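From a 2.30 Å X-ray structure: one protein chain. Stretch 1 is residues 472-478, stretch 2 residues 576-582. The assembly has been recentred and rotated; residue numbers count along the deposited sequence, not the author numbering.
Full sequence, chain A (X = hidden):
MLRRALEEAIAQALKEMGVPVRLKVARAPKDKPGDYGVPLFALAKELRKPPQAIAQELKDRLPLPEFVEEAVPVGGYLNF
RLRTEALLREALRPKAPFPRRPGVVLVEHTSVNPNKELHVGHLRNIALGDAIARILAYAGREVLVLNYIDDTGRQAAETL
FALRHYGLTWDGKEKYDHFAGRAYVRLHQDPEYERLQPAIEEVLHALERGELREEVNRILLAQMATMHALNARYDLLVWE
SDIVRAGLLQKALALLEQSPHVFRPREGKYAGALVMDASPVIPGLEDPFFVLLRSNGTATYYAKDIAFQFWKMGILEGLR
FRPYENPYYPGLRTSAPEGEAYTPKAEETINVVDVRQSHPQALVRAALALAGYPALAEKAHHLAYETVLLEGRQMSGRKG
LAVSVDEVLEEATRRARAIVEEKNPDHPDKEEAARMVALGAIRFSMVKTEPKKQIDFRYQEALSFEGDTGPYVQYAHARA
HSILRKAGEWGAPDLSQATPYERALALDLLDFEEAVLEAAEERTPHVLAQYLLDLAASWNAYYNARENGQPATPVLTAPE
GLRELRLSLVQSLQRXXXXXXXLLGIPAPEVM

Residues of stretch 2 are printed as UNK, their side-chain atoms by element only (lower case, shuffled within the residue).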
# COMPACT_ATOMS: atom_id res chain seq x y z
N TYR A 472 -8.37 -12.48 12.67
CA TYR A 472 -7.56 -12.85 13.84
C TYR A 472 -7.13 -11.57 14.56
O TYR A 472 -7.33 -11.45 15.77
CB TYR A 472 -6.31 -13.62 13.40
CG TYR A 472 -5.33 -13.97 14.52
CD1 TYR A 472 -5.62 -14.98 15.44
CD2 TYR A 472 -4.12 -13.30 14.63
CE1 TYR A 472 -4.72 -15.31 16.45
CE2 TYR A 472 -3.21 -13.62 15.63
CZ TYR A 472 -3.51 -14.63 16.53
OH TYR A 472 -2.59 -14.95 17.51
N VAL A 473 -6.56 -10.63 13.82
CA VAL A 473 -6.12 -9.37 14.42
C VAL A 473 -7.32 -8.58 14.93
O VAL A 473 -7.26 -7.95 16.00
CB VAL A 473 -5.33 -8.51 13.41
CG1 VAL A 473 -4.82 -7.24 14.08
CG2 VAL A 473 -4.17 -9.32 12.83
N GLN A 474 -8.42 -8.59 14.17
CA GLN A 474 -9.61 -7.87 14.60
C GLN A 474 -10.13 -8.43 15.92
O GLN A 474 -10.53 -7.68 16.81
CB GLN A 474 -10.72 -7.97 13.53
CG GLN A 474 -10.44 -7.22 12.22
CD GLN A 474 -11.58 -7.37 11.22
OE1 GLN A 474 -12.02 -8.49 10.94
NE2 GLN A 474 -12.07 -6.26 10.69
N TYR A 475 -10.11 -9.75 16.06
CA TYR A 475 -10.59 -10.40 17.28
C TYR A 475 -9.74 -10.01 18.50
O TYR A 475 -10.26 -9.81 19.59
CB TYR A 475 -10.58 -11.92 17.12
CG TYR A 475 -11.27 -12.63 18.26
CD1 TYR A 475 -12.65 -12.54 18.43
CD2 TYR A 475 -10.54 -13.36 19.19
CE1 TYR A 475 -13.29 -13.15 19.50
CE2 TYR A 475 -11.17 -13.98 20.28
CZ TYR A 475 -12.54 -13.87 20.42
OH TYR A 475 -13.17 -14.47 21.49
N ALA A 476 -8.43 -9.92 18.30
CA ALA A 476 -7.53 -9.53 19.38
C ALA A 476 -7.89 -8.11 19.82
O ALA A 476 -7.85 -7.78 21.01
CB ALA A 476 -6.07 -9.59 18.91
N HIS A 477 -8.24 -7.26 18.86
CA HIS A 477 -8.63 -5.89 19.17
C HIS A 477 -9.93 -5.86 19.96
O HIS A 477 -10.06 -5.13 20.94
CB HIS A 477 -8.80 -5.05 17.90
CG HIS A 477 -9.40 -3.70 18.16
ND1 HIS A 477 -10.77 -3.49 18.24
CD2 HIS A 477 -8.83 -2.50 18.43
CE1 HIS A 477 -11.00 -2.23 18.54
NE2 HIS A 477 -9.85 -1.61 18.67
N ALA A 478 -10.91 -6.64 19.51
CA ALA A 478 -12.21 -6.69 20.18
C ALA A 478 -12.09 -7.26 21.59
O ALA A 478 -12.77 -6.81 22.51
CB ALA A 478 -13.21 -7.52 19.34
N UNK A 576 -3.13 0.42 19.42
CA UNK A 576 -2.13 0.08 18.41
C UNK A 576 -2.70 -0.83 17.33
O UNK A 576 -2.40 -0.67 16.15
o UNK A 576 -0.30 0.33 19.98
c UNK A 576 -0.90 -0.59 19.07
c UNK A 576 0.12 -1.00 18.02
N UNK A 577 -3.53 -1.80 17.73
CA UNK A 577 -4.13 -2.68 16.75
C UNK A 577 -5.16 -1.92 15.90
O UNK A 577 -5.25 -2.15 14.69
c UNK A 577 -2.82 -5.38 17.04
c UNK A 577 -3.84 -4.87 18.08
c UNK A 577 -4.80 -3.87 17.44
c UNK A 577 -4.65 -6.03 18.65
N UNK A 578 -5.92 -1.03 16.53
CA UNK A 578 -6.93 -0.24 15.82
C UNK A 578 -6.27 0.66 14.78
O UNK A 578 -6.71 0.73 13.63
c UNK A 578 -7.76 0.61 16.80
N UNK A 579 -5.21 1.35 15.19
CA UNK A 579 -4.47 2.24 14.30
C UNK A 579 -3.80 1.44 13.18
O UNK A 579 -3.92 1.80 12.00
c UNK A 579 -3.41 3.03 15.09
o UNK A 579 -4.08 3.91 16.00
c UNK A 579 -2.52 3.86 14.15
N UNK A 580 -3.11 0.37 13.54
CA UNK A 580 -2.45 -0.46 12.54
C UNK A 580 -3.44 -1.01 11.52
O UNK A 580 -3.22 -0.92 10.31
N UNK A 581 -4.55 -1.56 12.00
CA UNK A 581 -5.58 -2.12 11.12
C UNK A 581 -6.08 -1.07 10.14
O UNK A 581 -6.26 -1.34 8.95
c UNK A 581 -7.37 -4.49 13.48
c UNK A 581 -7.00 -4.15 12.05
c UNK A 581 -6.74 -2.64 11.97
c UNK A 581 -5.81 -4.97 11.58
N UNK A 582 -6.31 0.14 10.64
CA UNK A 582 -6.79 1.24 9.83
C UNK A 582 -5.85 1.59 8.68
O UNK A 582 -6.30 1.95 7.59
c UNK A 582 -7.00 2.48 10.71
c UNK A 582 -7.54 3.66 9.92
o UNK A 582 -6.78 4.63 9.71
o UNK A 582 -8.71 3.60 9.51

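Position 576 carries three side-chain atoms, two carbons and an oxygen, and the first carbon bears both of the others. A CB that branches to one oxygen and one carbon is the mark of threonine. Its CA-to-CB bond points away from stretch 1, and no side-chain atom comes within 8 Å of it. Thr576 therefore adds nothing to the contact; its hydroxyl is hydrogen-bonded elsewhere in the structure, which lets a polar group sit in a buried place.

Position 577 has four carbons and no other element. They run outward from CB to a second carbon that forks into two methyls, and CB points toward stretch 1. This is leucine. With chi1 near -69° and chi2 near 180°, Leu577 reaches three residues of the facing helix: its CD1 lies 3.8 Å from Ala476 CB and also 3.8 Å from His477 N, while its CD2 is 4.0 Å from Val473 CG1. Its CB lies at the edge of the His477 ring, near the ring plane. A forked aliphatic chain suits the place, because its two methyls meet different neighbours and neither needs a polar partner.

At 578 there is a single carbon, so the residue is alanine. CB points sideways, yet it lies 3.6 Å from His477 NE2. The small methyl of Ala578 packs beside the imidazole, which approaches it obliquely.

Position 579 repeats the pattern of 576: one carbon carrying an oxygen and a second carbon, hence threonine. It is out of reach of stretch 1, on a partly exposed part of the helix, and the hydroxyl of Thr579 finds its hydrogen bond elsewhere.

Position 580 has no side-chain atoms at all and is glycine. An ideal CB here would point toward stretch 1 but find nothing of it within 5.5 Å; its crowding would come from its own helix, 3.2 Å from Thr576 O. The backbone of Gly580 remains regular, its N donating to Thr576 O at 2.9 Å.

Position 581 again shows four carbons forked at the second, and again CB points toward stretch 1: leucine. Leu581 CD1 comes within 3.5 Å of Val473 CG1, and its CD2 lies 4.2 Å from Gln474 CA. Both chi angles fall between the usual wells, at -111° and 16°. A branched aliphatic chain suits this buried place, since it meets a methyl of Val473 and the CA and aliphatic CG of Gln474, none of which asks for a polar partner.

Position 582 has two carbons, the second carrying two oxygens: a short carboxylate, aspartate. Exposed and out of reach of stretch 1, Asp582 can leave its charge to solvent.

The two helices run roughly antiparallel, at 148°, with axes 9.5 Å apart at closest approach. Leu577 and Leu581, one helical turn apart, present their methyls to the same side, and Val473 CG1 touches both. In the backbone register, the CA atoms of His477 and Leu577 are 6.0 Å apart and those of Gln474 and Leu581 7.8 Å, though Gln474 points its CB away. No hydrogen bond crosses; the contact, burying 311 Å² in all, is packing of stretch 2 side chains against side chains and some backbone atoms of stretch 1.

Stretch 2, residues 576-582: TLATGLD
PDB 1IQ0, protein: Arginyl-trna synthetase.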